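Local coordinates for leucyl-trna synthetase (Plasmodium falciparum, PDB 5FOC), which probably hydrolyses wrongly charged tRNA, as the editing domain of an enzyme that joins leucine to its tRNA and is a target of antimalarial benzoxaboroles, at residues P301-G304 against N305-K309; V323-Q326 against K327-E330; K351-N354 against C355-A359. The protein carries 2 engineered substitutions. All coordinates share one frame; numbering follows the deposited sequence. Where two conformers were deposited one is given.

Interaction 1 (P301-G304 against N305-K309); sequences PEIG and NNTGK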
ATOM      1  N   PRO A 301     -28.055  -5.788  -2.598  1.00 31.31           N
ATOM      2  CA  PRO A 301     -29.455  -5.839  -3.030  1.00 31.75           C
ATOM      3  C   PRO A 301     -30.198  -4.557  -2.634  1.00 33.27           C
ATOM      4  O   PRO A 301     -29.942  -4.004  -1.575  1.00 42.16           O
ATOM      5  CB  PRO A 301     -30.008  -7.057  -2.267  1.00 32.46           C
ATOM      6  CG  PRO A 301     -28.815  -7.853  -1.892  1.00 36.99           C
ATOM      7  CD  PRO A 301     -27.734  -6.860  -1.639  1.00 31.41           C
ATOM      8  N   GLU A 302     -31.017  -4.031  -3.531  1.00 40.92           N
ATOM      9  CA  GLU A 302     -31.814  -2.810  -3.263  1.00 45.39           C
ATOM     10  C   GLU A 302     -31.025  -1.497  -3.160  1.00 43.16           C
ATOM     11  O   GLU A 302     -31.642  -0.441  -3.090  1.00 48.41           O
ATOM     12  CB  GLU A 302     -32.729  -2.984  -2.032  1.00 54.11           C
ATOM     13  CG  GLU A 302     -33.468  -4.330  -2.003  1.00 56.67           C
ATOM     14  CD  GLU A 302     -34.933  -4.253  -1.610  1.00 65.78           C
ATOM     15  OE1 GLU A 302     -35.581  -3.193  -1.785  1.00 76.40           O
ATOM     16  OE2 GLU A 302     -35.449  -5.289  -1.146  1.00 73.78           O
ATOM     17  N   ILE A 303     -29.688  -1.565  -3.163  1.00 33.22           N
ATOM     18  CA  ILE A 303     -28.812  -0.390  -3.140  1.00 33.89           C
ATOM     19  C   ILE A 303     -28.126  -0.263  -4.505  1.00 32.60           C
ATOM     20  O   ILE A 303     -28.144   0.809  -5.117  1.00 39.47           O
ATOM     21  CB  ILE A 303     -27.752  -0.521  -2.016  1.00 39.42           C
ATOM     22  CG1 ILE A 303     -28.413  -0.842  -0.662  1.00 44.76           C
ATOM     23  CG2 ILE A 303     -26.904   0.733  -1.892  1.00 41.44           C
ATOM     24  CD1 ILE A 303     -29.488   0.133  -0.228  1.00 49.59           C
ATOM     25  N   GLY A 304     -27.543  -1.366  -4.978  1.00 30.09           N
ATOM     26  CA  GLY A 304     -26.769  -1.406  -6.230  1.00 26.65           C
ATOM     27  C   GLY A 304     -25.281  -1.396  -5.912  1.00 24.56           C
ATOM     28  O   GLY A 304     -24.845  -1.775  -4.800  1.00 28.52           O
ATOM     29  N   ASN A 305     -24.510  -0.960  -6.896  1.00 27.69           N
ATOM     30  CA  ASN A 305     -23.074  -0.881  -6.745  0.70 26.39           C
ATOM     31  C   ASN A 305     -22.665   0.528  -6.249  1.00 23.20           C
ATOM     32  O   ASN A 305     -23.516   1.353  -5.922  1.00 26.20           O
ATOM     33  CB  ASN A 305     -22.395  -1.318  -8.064  0.70 22.28           C
ATOM     34  CG  ASN A 305     -22.658  -0.380  -9.211  0.70 25.98           C
ATOM     35  OD1 ASN A 305     -23.181   0.720  -9.053  0.70 31.02           O
ATOM     36  ND2 ASN A 305     -22.303  -0.830 -10.402  0.70 36.16           N
ATOM     37  N   ASN A 306     -21.374   0.791  -6.159  1.00 22.06           N
ATOM     38  CA  ASN A 306     -20.904   2.095  -5.673  1.00 22.60           C
ATOM     39  C   ASN A 306     -21.464   2.408  -4.299  1.00 21.89           C
ATOM     40  O   ASN A 306     -21.888   3.514  -4.018  1.00 26.19           O
ATOM     41  CB  ASN A 306     -21.148   3.182  -6.710  1.00 25.24           C
ATOM     42  CG  ASN A 306     -20.235   2.998  -7.870  1.00 26.55           C
ATOM     43  OD1 ASN A 306     -19.040   3.114  -7.707  1.00 29.97           O
ATOM     44  ND2 ASN A 306     -20.772   2.630  -9.024  1.00 35.97           N
ATOM     45  N   THR A 307     -21.410   1.387  -3.452  1.00 24.00           N
ATOM     46  CA  THR A 307     -21.910   1.498  -2.113  1.00 23.11           C
ATOM     47  C   THR A 307     -21.097   2.448  -1.213  1.00 25.00           C
ATOM     48  O   THR A 307     -21.634   2.971  -0.217  1.00 30.73           O
ATOM     49  CB  THR A 307     -22.114   0.088  -1.439  1.00 23.74           C
ATOM     50  OG1 THR A 307     -20.879  -0.599  -1.325  1.00 24.01           O
ATOM     51  CG2 THR A 307     -23.059  -0.775  -2.252  1.00 27.35           C
ATOM     52  N   GLY A 308     -19.831   2.678  -1.533  1.00 24.28           N
ATOM     53  CA  GLY A 308     -19.032   3.624  -0.789  1.00 28.08           C
ATOM     54  C   GLY A 308     -19.620   5.015  -0.837  1.00 25.00           C
ATOM     55  O   GLY A 308     -19.752   5.670   0.181  1.00 28.17           O
ATOM     56  N   LYS A 309     -19.948   5.471  -2.054  1.00 26.39           N
ATOM     57  CA  LYS A 309     -20.623   6.743  -2.268  1.00 28.72           C
ATOM     58  C   LYS A 309     -22.020   6.726  -1.624  1.00 27.71           C
ATOM     59  O   LYS A 309     -22.426   7.690  -0.989  1.00 30.22           O
ATOM     60  CB  LYS A 309     -20.746   7.028  -3.773  1.00 29.34           C
ATOM     61  CG  LYS A 309     -21.381   8.369  -4.117  1.00 27.51           C
ATOM     62  CD  LYS A 309     -21.430   8.626  -5.619  1.00 30.69           C
ATOM     63  CE  LYS A 309     -22.296   9.843  -5.837  1.00 35.92           C
ATOM     64  NZ  LYS A 309     -22.500  10.256  -7.236  1.00 38.37           N
TER
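T307 sets its methyl against the turn that brings the chain into helix 307-314, where it meets the carbonyl of G304 and the side chain of I303. I303 and G304 form a classic beta bulge, both facing L300, just before the chain turns into the helix. The tight part of the contact is small and rests on van der Waals touch. T307 CG2 lies 3.3 Å from G304 O, and it also reaches I303 CG2 at 4.1 Å, the two side chains crossing at about a right angle. With chi1 at 63°, the T307 methyl lies next to its own backbone N, on the side of the bulge, while the hydroxyl is left to bond Q336 of helix 325-339. I303 contributes its CG2 branch alone; the longer CG1 branch runs away from the helix start. G304 has a positive phi of 102°, and at its backbone angles a CB would collide with the preceding carbonyl oxygen, which by itself calls for glycine at this position.

The outer side is looser. N305, exposed, touches the bulge through CB, which lies 3.6 Å from G304 C, and its amide leads away. N306 occupies the N-cap position, but its side chain makes no capping bond; separately, its backbone N is bonded to S296 OG. Between the two asparagines runs a weak bond from N306 ND2 to N305 OD1, 3.1 Å long, and doubtful because N305 was modelled in two conformers.

Interaction 2 (V323-Q326 against K327-E330); sequences VKLQ and KIKE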
ATOM      1  N   VAL A 323     -15.691  11.598  12.630  1.00 26.28           N
ATOM      2  CA  VAL A 323     -15.679  10.572  13.688  1.00 26.62           C
ATOM      3  C   VAL A 323     -16.646   9.420  13.459  1.00 31.28           C
ATOM      4  O   VAL A 323     -16.460   8.332  14.026  1.00 34.00           O
ATOM      5  CB  VAL A 323     -15.964  11.177  15.092  1.00 31.37           C
ATOM      6  CG1 VAL A 323     -14.886  12.167  15.477  1.00 32.07           C
ATOM      7  CG2 VAL A 323     -17.379  11.758  15.207  1.00 32.80           C
ATOM      8  N   LYS A 324     -17.699   9.654  12.688  1.00 28.53           N
ATOM      9  CA  LYS A 324     -18.682   8.616  12.462  1.00 35.88           C
ATOM     10  C   LYS A 324     -18.224   7.596  11.416  1.00 30.02           C
ATOM     11  O   LYS A 324     -18.814   6.522  11.315  1.00 30.05           O
ATOM     12  CB  LYS A 324     -20.061   9.222  12.147  1.00 40.07           C
ATOM     13  CG  LYS A 324     -20.253   9.614  10.703  1.00 48.58           C
ATOM     14  CD  LYS A 324     -21.399  10.602  10.464  1.00 60.94           C
ATOM     15  CE  LYS A 324     -21.246  11.265   9.094  1.00 67.90           C
ATOM     16  NZ  LYS A 324     -21.669  12.706   9.051  1.00 70.11           N
ATOM     17  N   LEU A 325     -17.175   7.913  10.635  1.00 27.76           N
ATOM     18  CA  LEU A 325     -16.719   6.992   9.580  0.60 24.68           C
ATOM     19  C   LEU A 325     -16.321   5.641  10.052  1.00 26.14           C
ATOM     20  O   LEU A 325     -16.618   4.655   9.389  1.00 29.51           O
ATOM     21  CB  LEU A 325     -15.533   7.557   8.758  0.60 23.83           C
ATOM     22  CG  LEU A 325     -15.939   8.084   7.421  0.60 24.77           C
ATOM     23  CD1 LEU A 325     -17.193   8.881   7.553  0.60 30.08           C
ATOM     24  CD2 LEU A 325     -14.808   8.947   6.894  0.60 21.88           C
ATOM     25  N   GLN A 326     -15.655   5.569  11.205  1.00 28.40           N
ATOM     26  CA  GLN A 326     -15.192   4.270  11.694  1.00 28.82           C
ATOM     27  C   GLN A 326     -16.357   3.284  11.804  1.00 29.92           C
ATOM     28  O   GLN A 326     -16.236   2.155  11.308  1.00 34.29           O
ATOM     29  CB  GLN A 326     -14.425   4.389  13.025  1.00 35.38           C
ATOM     30  CG  GLN A 326     -13.656   3.115  13.423  1.00 40.62           C
ATOM     31  CD  GLN A 326     -12.790   2.514  12.293  1.00 40.51           C
ATOM     32  OE1 GLN A 326     -12.178   3.245  11.480  1.00 49.35           O
ATOM     33  NE2 GLN A 326     -12.758   1.190  12.218  1.00 52.40           N
ATOM     34  N   LYS A 327     -17.477   3.734  12.394  1.00 30.55           N
ATOM     35  CA  LYS A 327     -18.710   2.912  12.505  1.00 31.35           C
ATOM     36  C   LYS A 327     -19.332   2.599  11.132  1.00 32.30           C
ATOM     37  O   LYS A 327     -19.722   1.466  10.852  1.00 33.78           O
ATOM     38  CB  LYS A 327     -19.767   3.606  13.375  1.00 33.40           C
ATOM     39  CG  LYS A 327     -20.890   2.674  13.827  1.00 41.90           C
ATOM     40  CD  LYS A 327     -22.274   3.269  13.567  1.00 52.83           C
ATOM     41  CE  LYS A 327     -23.396   2.281  13.869  1.00 56.49           C
ATOM     42  NZ  LYS A 327     -24.612   2.590  13.064  1.00 58.94           N
ATOM     43  N   ILE A 328     -19.401   3.615  10.276  1.00 29.56           N
ATOM     44  CA  ILE A 328     -19.932   3.421   8.916  1.00 31.66           C
ATOM     45  C   ILE A 328     -19.105   2.361   8.159  1.00 31.59           C
ATOM     46  O   ILE A 328     -19.653   1.523   7.418  1.00 30.87           O
ATOM     47  CB  ILE A 328     -19.963   4.762   8.132  1.00 31.91           C
ATOM     48  CG1 ILE A 328     -20.998   5.724   8.744  1.00 34.53           C
ATOM     49  CG2 ILE A 328     -20.249   4.543   6.645  1.00 35.26           C
ATOM     50  CD1 ILE A 328     -20.894   7.148   8.226  1.00 35.08           C
ATOM     51  N   LYS A 329     -17.786   2.440   8.314  1.00 28.15           N
ATOM     52  CA  LYS A 329     -16.830   1.489   7.723  1.00 29.42           C
ATOM     53  C   LYS A 329     -17.066   0.055   8.246  1.00 31.04           C
ATOM     54  O   LYS A 329     -17.073  -0.909   7.466  1.00 36.62           O
ATOM     55  CB  LYS A 329     -15.399   1.951   8.039  1.00 33.86           C
ATOM     56  CG  LYS A 329     -14.278   1.075   7.492  1.00 40.07           C
ATOM     57  CD  LYS A 329     -12.908   1.677   7.815  1.00 40.68           C
ATOM     58  CE  LYS A 329     -11.790   0.739   7.393  1.00 44.67           C
ATOM     59  NZ  LYS A 329     -10.462   1.201   7.877  1.00 44.61           N
ATOM     60  N   GLU A 330     -17.258  -0.075   9.549  1.00 33.40           N
ATOM     61  CA  GLU A 330     -17.504  -1.375  10.149  1.00 32.17           C
ATOM     62  C   GLU A 330     -18.850  -1.995   9.703  1.00 34.91           C
ATOM     63  O   GLU A 330     -18.888  -3.171   9.316  1.00 35.54           O
ATOM     64  CB  GLU A 330     -17.366  -1.285  11.695  1.00 32.59           C
ATOM     65  CG  GLU A 330     -15.905  -1.075  12.129  1.00 42.11           C
ATOM     66  CD  GLU A 330     -15.703  -0.533  13.548  1.00 46.86           C
ATOM     67  OE1 GLU A 330     -16.686  -0.158  14.229  1.00 55.66           O
ATOM     68  OE2 GLU A 330     -14.532  -0.468  13.994  1.00 53.09           O
TER
HETATM   69  O   HOH W   1     -17.401   5.774  14.271  1.00 40.80           O
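The amide of Q326 and the carboxylate of E330, one helical turn apart, are joined by a nearly straight hydrogen bond of 3.0 Å from Q326 NE2 to E330 OE2, with an N-H...O angle of 170°. The acceptor lies in the plane of the amide, but the amide comes in from above the carboxylate plane, 52° out of it, and the two flat groups stand almost perpendicular. A bend at chi2 of Q326 (49°) turns the amide forward along the helix, toward E330, which is itself extended beyond CG. Beneath this link the backbone bonds follow the same spacing. K329 N reaches L325 O at 2.7 Å, I328 N reaches K324 O at 3.1 Å, and E330 N is bonded to Q326 O. Q326 O is also touched by E330 CG at 3.3 Å. At the start of the turn a water accepts from K327 N and donates to V323 O, carrying the pattern back by one residue.

This is the N-terminal part of helix 325-339, an alpha helix with successive i to i+4 bonds. Its polar side bears Q326, K329 and E330, and the buried one faces helix 263-274, where L325 touches A267 and I328 touches T263. K324 lies alongside I328, pointing the same way, so that K324 CG rests 3.6 Å from I328 CD1; the lysine runs on to D322, which it salt-bridges, and to the carbonyl of K316. I328 CD1 also approaches L325 CD1 at 4.1 Å, a contact that is doubtful because L325 has two conformers.

Interaction 3 (K351-N354 against C355-A359); sequences KTFN and CRKLA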
ATOM      1  N   LYS A 351     -21.372 -14.676  -4.449  1.00 25.94           N
ATOM      2  CA  LYS A 351     -21.549 -13.882  -3.291  1.00 21.81           C
ATOM      3  C   LYS A 351     -20.209 -13.423  -2.731  1.00 23.76           C
ATOM      4  O   LYS A 351     -19.245 -14.186  -2.697  1.00 26.25           O
ATOM      5  CB  LYS A 351     -22.260 -14.759  -2.242  1.00 22.32           C
ATOM      6  CG  LYS A 351     -23.682 -15.132  -2.681  1.00 28.85           C
ATOM      7  CD  LYS A 351     -24.685 -13.985  -2.562  1.00 30.42           C
ATOM      8  CE  LYS A 351     -25.421 -13.976  -1.221  1.00 39.76           C
ATOM      9  NZ  LYS A 351     -24.583 -13.466  -0.098  1.00 42.71           N
ATOM     10  N   THR A 352     -20.178 -12.193  -2.250  1.00 21.85           N
ATOM     11  CA  THR A 352     -18.992 -11.635  -1.629  1.00 20.67           C
ATOM     12  C   THR A 352     -18.490 -12.523  -0.490  1.00 20.30           C
ATOM     13  O   THR A 352     -17.299 -12.697  -0.281  1.00 23.99           O
ATOM     14  CB  THR A 352     -19.299 -10.213  -1.150  1.00 21.37           C
ATOM     15  OG1 THR A 352     -19.784  -9.412  -2.259  1.00 24.43           O
ATOM     16  CG2 THR A 352     -18.129  -9.570  -0.525  1.00 22.54           C
ATOM     17  N   PHE A 353     -19.433 -13.105   0.240  1.00 24.14           N
ATOM     18  CA  PHE A 353     -19.030 -13.984   1.325  1.00 23.88           C
ATOM     19  C   PHE A 353     -18.072 -15.096   0.897  1.00 24.35           C
ATOM     20  O   PHE A 353     -17.057 -15.335   1.572  1.00 28.40           O
ATOM     21  CB  PHE A 353     -20.278 -14.562   1.939  1.00 20.95           C
ATOM     22  CG  PHE A 353     -20.009 -15.417   3.144  1.00 26.33           C
ATOM     23  CD1 PHE A 353     -19.879 -14.844   4.399  1.00 28.47           C
ATOM     24  CD2 PHE A 353     -19.830 -16.777   3.006  1.00 26.13           C
ATOM     25  CE1 PHE A 353     -19.658 -15.667   5.528  1.00 29.58           C
ATOM     26  CE2 PHE A 353     -19.604 -17.578   4.120  1.00 29.37           C
ATOM     27  CZ  PHE A 353     -19.470 -17.011   5.367  1.00 30.22           C
ATOM     28  N   ASN A 354     -18.374 -15.727  -0.250  1.00 24.43           N
ATOM     29  CA  ASN A 354     -17.546 -16.789  -0.792  1.00 25.55           C
ATOM     30  C   ASN A 354     -16.263 -16.193  -1.464  1.00 23.55           C
ATOM     31  O   ASN A 354     -15.134 -16.728  -1.331  1.00 30.80           O
ATOM     32  CB  ASN A 354     -18.380 -17.652  -1.772  1.00 25.68           C
ATOM     33  CG  ASN A 354     -19.630 -18.296  -1.120  1.00 26.09           C
ATOM     34  OD1 ASN A 354     -20.779 -18.085  -1.583  1.00 33.38           O
ATOM     35  ND2 ASN A 354     -19.423 -19.066  -0.086  1.00 32.48           N
ATOM     36  N   CYS A 355     -16.437 -15.071  -2.163  1.00 22.60           N
ATOM     37  CA  CYS A 355     -15.367 -14.480  -2.954  0.50 21.38           C
ATOM     38  C   CYS A 355     -14.185 -14.005  -2.116  1.00 24.55           C
ATOM     39  O   CYS A 355     -13.025 -14.077  -2.542  1.00 27.38           O
ATOM     40  CB  CYS A 355     -15.919 -13.293  -3.711  0.50 18.40           C
ATOM     41  SG  CYS A 355     -14.690 -12.590  -4.813  0.50 22.82           S
ATOM     42  N   ARG A 356     -14.503 -13.465  -0.931  1.00 23.75           N
ATOM     43  CA  ARG A 356     -13.495 -13.100   0.087  1.00 29.40           C
ATOM     44  C   ARG A 356     -12.419 -14.196   0.235  1.00 30.48           C
ATOM     45  O   ARG A 356     -11.205 -13.928   0.238  1.00 30.96           O
ATOM     46  CB  ARG A 356     -14.213 -12.925   1.417  1.00 31.59           C
ATOM     47  CG  ARG A 356     -13.327 -12.770   2.649  1.00 34.07           C
ATOM     48  CD  ARG A 356     -12.496 -11.523   2.569  1.00 30.47           C
ATOM     49  NE  ARG A 356     -13.325 -10.353   2.276  1.00 32.08           N
ATOM     50  CZ  ARG A 356     -14.055  -9.667   3.149  1.00 27.65           C
ATOM     51  NH1 ARG A 356     -14.127 -10.030   4.453  1.00 37.64           N
ATOM     52  NH2 ARG A 356     -14.750  -8.613   2.729  1.00 34.34           N
ATOM     53  N   LYS A 357     -12.886 -15.442   0.369  1.00 27.68           N
ATOM     54  CA  LYS A 357     -11.995 -16.587   0.566  1.00 27.22           C
ATOM     55  C   LYS A 357     -11.247 -16.929  -0.716  1.00 29.82           C
ATOM     56  O   LYS A 357     -10.047 -17.130  -0.665  1.00 30.87           O
ATOM     57  CB  LYS A 357     -12.736 -17.840   1.171  1.00 30.30           C
ATOM     58  CG  LYS A 357     -13.211 -17.710   2.620  1.00 38.92           C
ATOM     59  CD  LYS A 357     -14.051 -18.937   3.037  1.00 43.91           C
ATOM     60  CE  LYS A 357     -14.823 -18.815   4.383  1.00 44.73           C
ATOM     61  NZ  LYS A 357     -16.193 -19.517   4.499  1.00 39.11           N
ATOM     62  N   LEU A 358     -11.944 -16.923  -1.859  1.00 27.42           N
ATOM     63  CA  LEU A 358     -11.343 -17.293  -3.124  1.00 26.83           C
ATOM     64  C   LEU A 358     -10.296 -16.279  -3.506  1.00 27.81           C
ATOM     65  O   LEU A 358      -9.210 -16.656  -3.937  1.00 28.19           O
ATOM     66  CB  LEU A 358     -12.385 -17.391  -4.248  1.00 29.61           C
ATOM     67  CG  LEU A 358     -13.366 -18.550  -4.178  1.00 33.37           C
ATOM     68  CD1 LEU A 358     -14.247 -18.512  -5.400  1.00 37.90           C
ATOM     69  CD2 LEU A 358     -12.678 -19.909  -4.126  1.00 35.33           C
ATOM     70  N   ALA A 359     -10.614 -14.995  -3.323  1.00 25.75           N
ATOM     71  CA  ALA A 359      -9.693 -13.914  -3.716  1.00 23.79           C
ATOM     72  C   ALA A 359      -8.405 -13.969  -2.884  1.00 23.55           C
ATOM     73  O   ALA A 359      -7.302 -13.810  -3.413  1.00 27.01           O
ATOM     74  CB  ALA A 359     -10.363 -12.565  -3.601  1.00 25.02           C
TER
HETATM   75  O   HOH W   2     -16.839 -19.427   1.278  1.00 49.25           O
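N354 O receives L358 N at 3.2 Å in the first turn of helix 352-365, an alpha helix whose N-cap residue is K351; N354, C355 and K357 carry most of the local contact. The N354 carbonyl is shared: beside the regular i to i+4 bond from L358, K357 N adds a weak, bent bond from one residue nearer. C355 N donates to K351 O at 3.0 Å, the i to i+4 bond made by the N-cap carbonyl, and C355 CB lies over the same oxygen at 3.6 Å. On the buried side C355, in the conformer described, packs against Y347 and against M342 of strand 341-342, tying the helix start to the short two-stranded sheet. R356 has its N bonded to T352 O; its NE forms a salt bridge with E131.

On the outer side lie N354, F353 and K357. F353 CG stands opposite its backbone N (chi1 -176°), which sends the ring out beside the K357 chain, the two pointing the same way, and the ring also meets that of Y337 in helix 325-339. K357 NZ comes to 3.9 Å from F353 CE2. The N354 amide sits at the edge of this ring, with ND2 in its plane. From there ND2 donates to a water at 2.9 Å, and the same water accepts a weak, longer bond of 3.3 Å from K357 NZ.

In the fold
Along the chain the three contacts follow in series, none enclosing or crossing another, and each closes just one turn. Interaction 1 leads from the loop after strand 298-299 into helix 307-314; interaction 2 lies in the first turns of helix 325-339, the next helix; interaction 3 starts helix 352-365, past strand 341-342, the antiparallel partner of 298-299. Their centres lie about 17 Å (1 to 2), 18 Å (1 to 3) and 23 Å (2 to 3) apart, and none touches another directly. Helix 325-339 links them: it is bonded to the first residue of helix 307-314 and packs on helix 352-365 through Y333 against R356. All three lie in a helical part of the editing domain.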